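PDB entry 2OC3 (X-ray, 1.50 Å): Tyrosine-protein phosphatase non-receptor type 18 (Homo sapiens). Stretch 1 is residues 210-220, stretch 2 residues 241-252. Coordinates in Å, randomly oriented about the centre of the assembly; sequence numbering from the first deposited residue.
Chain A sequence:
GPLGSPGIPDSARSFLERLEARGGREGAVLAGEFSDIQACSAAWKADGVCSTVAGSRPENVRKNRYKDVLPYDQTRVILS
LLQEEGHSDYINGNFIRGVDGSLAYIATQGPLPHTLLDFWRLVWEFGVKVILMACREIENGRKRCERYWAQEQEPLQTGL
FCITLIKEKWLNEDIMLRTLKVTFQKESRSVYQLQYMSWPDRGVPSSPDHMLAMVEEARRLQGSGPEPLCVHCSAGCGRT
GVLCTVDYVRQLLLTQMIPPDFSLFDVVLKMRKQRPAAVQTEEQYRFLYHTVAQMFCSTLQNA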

# COMPACT_ATOMS: atom_id res chain seq x y z
N HIS A 210 14.92 7.78 -3.04
CA HIS A 210 14.44 6.88 -4.09
C HIS A 210 12.98 6.51 -3.87
O HIS A 210 12.23 6.34 -4.83
CB HIS A 210 15.39 5.70 -4.27
CG HIS A 210 16.71 6.14 -4.82
ND1 HIS A 210 17.86 5.37 -4.76
CD2 HIS A 210 17.07 7.30 -5.42
CE1 HIS A 210 18.87 6.04 -5.30
NE2 HIS A 210 18.42 7.22 -5.71
N MET A 211 12.56 6.40 -2.62
CA MET A 211 11.14 6.21 -2.34
C MET A 211 10.33 7.41 -2.83
O MET A 211 9.23 7.25 -3.39
CB MET A 211 10.88 6.00 -0.85
CG MET A 211 9.40 5.83 -0.53
SD MET A 211 9.10 5.68 1.27
CE MET A 211 9.69 7.26 1.86
N LEU A 212 10.83 8.64 -2.59
CA LEU A 212 10.12 9.81 -3.13
C LEU A 212 10.00 9.74 -4.66
O LEU A 212 8.96 10.10 -5.23
CB LEU A 212 10.84 11.10 -2.73
CG LEU A 212 10.50 11.57 -1.34
CD1 LEU A 212 11.45 12.71 -0.94
CD2 LEU A 212 9.04 12.05 -1.29
N ALA A 213 11.08 9.33 -5.33
CA ALA A 213 11.09 9.15 -6.79
C ALA A 213 10.00 8.16 -7.20
O ALA A 213 9.31 8.34 -8.20
CB ALA A 213 12.46 8.65 -7.25
N MET A 214 9.83 7.11 -6.41
CA MET A 214 8.79 6.09 -6.68
C MET A 214 7.39 6.71 -6.63
O MET A 214 6.56 6.43 -7.49
CB MET A 214 8.95 4.94 -5.69
CG MET A 214 8.02 3.80 -5.90
SD MET A 214 8.04 2.69 -4.43
CE MET A 214 7.19 1.22 -5.07
N VAL A 215 7.14 7.48 -5.57
CA VAL A 215 5.84 8.15 -5.40
C VAL A 215 5.61 9.18 -6.51
O VAL A 215 4.53 9.23 -7.09
CB VAL A 215 5.72 8.79 -4.01
CG1 VAL A 215 4.47 9.68 -3.95
CG2 VAL A 215 5.62 7.71 -2.96
N GLU A 216 6.64 9.94 -6.84
CA GLU A 216 6.52 10.91 -7.92
C GLU A 216 6.14 10.24 -9.24
O GLU A 216 5.26 10.71 -9.98
CB GLU A 216 7.84 11.70 -8.09
CG GLU A 216 8.18 12.62 -6.90
CD GLU A 216 9.63 13.01 -6.79
OE1 GLU A 216 10.47 12.59 -7.63
OE2 GLU A 216 9.95 13.75 -5.82
N GLU A 217 6.82 9.14 -9.56
CA GLU A 217 6.50 8.43 -10.79
C GLU A 217 5.12 7.80 -10.74
O GLU A 217 4.37 7.85 -11.72
CB GLU A 217 7.56 7.38 -11.07
CG GLU A 217 7.27 6.52 -12.32
CD GLU A 217 7.16 7.30 -13.64
OE1 GLU A 217 7.78 8.37 -13.80
OE2 GLU A 217 6.46 6.83 -14.56
N ALA A 218 4.73 7.21 -9.62
CA ALA A 218 3.39 6.65 -9.52
C ALA A 218 2.33 7.69 -9.83
O ALA A 218 1.34 7.39 -10.46
CB ALA A 218 3.13 6.08 -8.11
N ARG A 219 2.54 8.89 -9.31
CA ARG A 219 1.57 9.95 -9.52
C ARG A 219 1.53 10.42 -10.97
O ARG A 219 0.46 10.78 -11.47
CB ARG A 219 1.83 11.11 -8.57
CG ARG A 219 1.22 10.85 -7.18
CD ARG A 219 -0.25 11.06 -7.24
NE ARG A 219 -0.93 10.52 -6.08
CZ ARG A 219 -2.23 10.28 -6.03
NH1 ARG A 219 -3.02 10.48 -7.09
NH2 ARG A 219 -2.75 9.78 -4.90
N ARG A 220 2.67 10.42 -11.65
CA ARG A 220 2.63 10.76 -13.07
C ARG A 220 1.84 9.71 -13.84
O ARG A 220 1.07 10.05 -14.74
CB ARG A 220 4.03 10.85 -13.66
CG ARG A 220 4.82 12.07 -13.23
CD ARG A 220 6.12 12.28 -13.96
NE ARG A 220 7.13 11.32 -13.53
CZ ARG A 220 8.04 11.54 -12.58
NH1 ARG A 220 8.10 12.69 -11.93
NH2 ARG A 220 8.91 10.62 -12.29
N GLY A 241 2.07 1.44 4.82
CA GLY A 241 1.61 2.67 5.48
C GLY A 241 2.56 3.83 5.30
O GLY A 241 2.11 4.97 5.17
N VAL A 242 3.86 3.57 5.23
CA VAL A 242 4.81 4.64 4.92
C VAL A 242 4.49 5.21 3.54
O VAL A 242 4.37 6.43 3.38
CB VAL A 242 6.27 4.17 4.99
CG1 VAL A 242 7.21 5.24 4.42
CG2 VAL A 242 6.63 3.84 6.43
N LEU A 243 4.38 4.36 2.52
CA LEU A 243 4.11 4.84 1.17
C LEU A 243 2.82 5.63 1.07
O LEU A 243 2.78 6.69 0.42
CB LEU A 243 4.06 3.71 0.15
CG LEU A 243 5.40 3.10 -0.24
CD1 LEU A 243 5.24 1.95 -1.18
CD2 LEU A 243 6.36 4.12 -0.88
N CYS A 244 1.74 5.12 1.68
CA CYS A 244 0.45 5.82 1.60
C CYS A 244 0.53 7.16 2.29
O CYS A 244 -0.04 8.17 1.80
CB CYS A 244 -0.69 5.01 2.20
SG CYS A 244 -1.07 3.48 1.25
N THR A 245 1.24 7.23 3.41
CA THR A 245 1.32 8.49 4.14
C THR A 245 2.17 9.51 3.37
O THR A 245 1.82 10.70 3.31
CB THR A 245 1.92 8.29 5.55
OG1 THR A 245 1.09 7.37 6.28
CG2 THR A 245 1.98 9.62 6.30
N VAL A 246 3.27 9.06 2.76
CA VAL A 246 4.11 9.97 2.00
C VAL A 246 3.29 10.56 0.84
O VAL A 246 3.32 11.77 0.55
CB VAL A 246 5.37 9.24 1.48
CG1 VAL A 246 6.12 10.09 0.40
CG2 VAL A 246 6.27 8.85 2.63
N ASP A 247 2.53 9.71 0.16
CA ASP A 247 1.73 10.20 -0.95
C ASP A 247 0.65 11.13 -0.47
O ASP A 247 0.39 12.15 -1.13
CB ASP A 247 1.05 9.07 -1.72
CG ASP A 247 0.22 9.59 -2.86
OD1 ASP A 247 0.83 9.93 -3.90
OD2 ASP A 247 -1.01 9.67 -2.74
N TYR A 248 -0.05 10.78 0.61
CA TYR A 248 -1.09 11.66 1.18
C TYR A 248 -0.52 13.06 1.48
O TYR A 248 -1.10 14.10 1.09
CB TYR A 248 -1.65 11.00 2.44
CG TYR A 248 -2.81 11.71 3.10
CD1 TYR A 248 -4.11 11.23 2.95
CD2 TYR A 248 -2.59 12.77 3.97
CE1 TYR A 248 -5.18 11.85 3.59
CE2 TYR A 248 -3.66 13.39 4.61
CZ TYR A 248 -4.94 12.92 4.40
OH TYR A 248 -6.03 13.50 5.04
N VAL A 249 0.61 13.10 2.18
CA VAL A 249 1.23 14.38 2.55
C VAL A 249 1.70 15.12 1.30
O VAL A 249 1.56 16.36 1.19
CB VAL A 249 2.33 14.21 3.59
CG1 VAL A 249 3.00 15.57 3.91
CG2 VAL A 249 1.75 13.56 4.85
N ARG A 250 2.22 14.41 0.32
CA ARG A 250 2.66 15.05 -0.91
C ARG A 250 1.47 15.63 -1.66
O ARG A 250 1.60 16.70 -2.26
CB ARG A 250 3.40 14.06 -1.79
CG ARG A 250 4.01 14.66 -3.04
CD ARG A 250 5.00 13.71 -3.69
NE ARG A 250 5.49 14.28 -4.95
CZ ARG A 250 4.85 14.17 -6.11
NH1 ARG A 250 3.74 13.49 -6.26
NH2 ARG A 250 5.38 14.74 -7.20
N GLN A 251 0.33 14.97 -1.66
CA GLN A 251 -0.85 15.51 -2.31
C GLN A 251 -1.30 16.78 -1.61
O GLN A 251 -1.67 17.76 -2.29
CB GLN A 251 -1.96 14.49 -2.36
CG GLN A 251 -1.63 13.32 -3.30
CD GLN A 251 -1.33 13.77 -4.73
OE1 GLN A 251 -0.18 14.01 -5.13
NE2 GLN A 251 -2.40 13.86 -5.50
N LEU A 252 -1.26 16.82 -0.28
CA LEU A 252 -1.58 18.07 0.45
C LEU A 252 -0.63 19.17 0.02
O LEU A 252 -1.03 20.31 -0.23
CB LEU A 252 -1.47 17.89 1.96
CG LEU A 252 -2.52 17.02 2.64
CD1 LEU A 252 -2.21 16.93 4.16
CD2 LEU A 252 -3.95 17.51 2.35
O HOH W 1 4.39 13.48 -9.85
O HOH W 2 8.13 15.08 -4.56

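Where two helices pack, apolar side chains can fill the space between the backbones, but polar groups drawn into the contact are best placed where a partner, protein or water, can be found. Residues 210-220 and 241-252 of this phosphatase illustrate both halves of the principle. Each stretch is helical throughout, so the main chain largely satisfies itself through i to i+4 hydrogen bonds. The axes cross at -64° and approach to 10.3 Å, with V215 and D247 nearest in register, and side chains make the contact.

V215 is the knob: its short, branched side chain sits among L243, V246, D247 and R250. Earlier in stretch 1, M211 runs extended through chi1 and chi2, its CG 3.5 Å from L243 CD2, its CE 3.8 Å from V246 CG2. L212 CD2 adds a contact with V246 CG1 at 3.9 Å. The side chains of M211, L212, V215, L243 and V246 have no hydrogen-bond donors, so they pack here without leaving one unsatisfied.

Further along, D247 brings a carboxylate into the buried contact, and R219 answers it with two hydrogen bonds that form a bidentate salt bridge. R219 NE donates to D247 OD1 at 2.9 Å and R219 NH2 to D247 OD2 at 2.8 Å, both nearly straight, because the carboxylate meets the edge of the guanidinium near its plane. D247 OD2 is also hydrogen-bonded elsewhere in the structure. Q251 covers one guanidinium face, its CD 3.5 Å from R219 NE.

R250 and E216 solve their problem through water. E216 OE2 lies 4.6 Å from R250 NE, well out of the guanidinium plane, so no N-H points at it. Instead, one water donates to E216 OE2 (2.6 Å) and accepts from R250 NE (2.8 Å); another donates to the backbone E216 O (2.9 Å) and accepts from R250 NH2 (3.1 Å). Meanwhile E216 CG lies over one guanidinium face, 3.5 Å from R250 NH2.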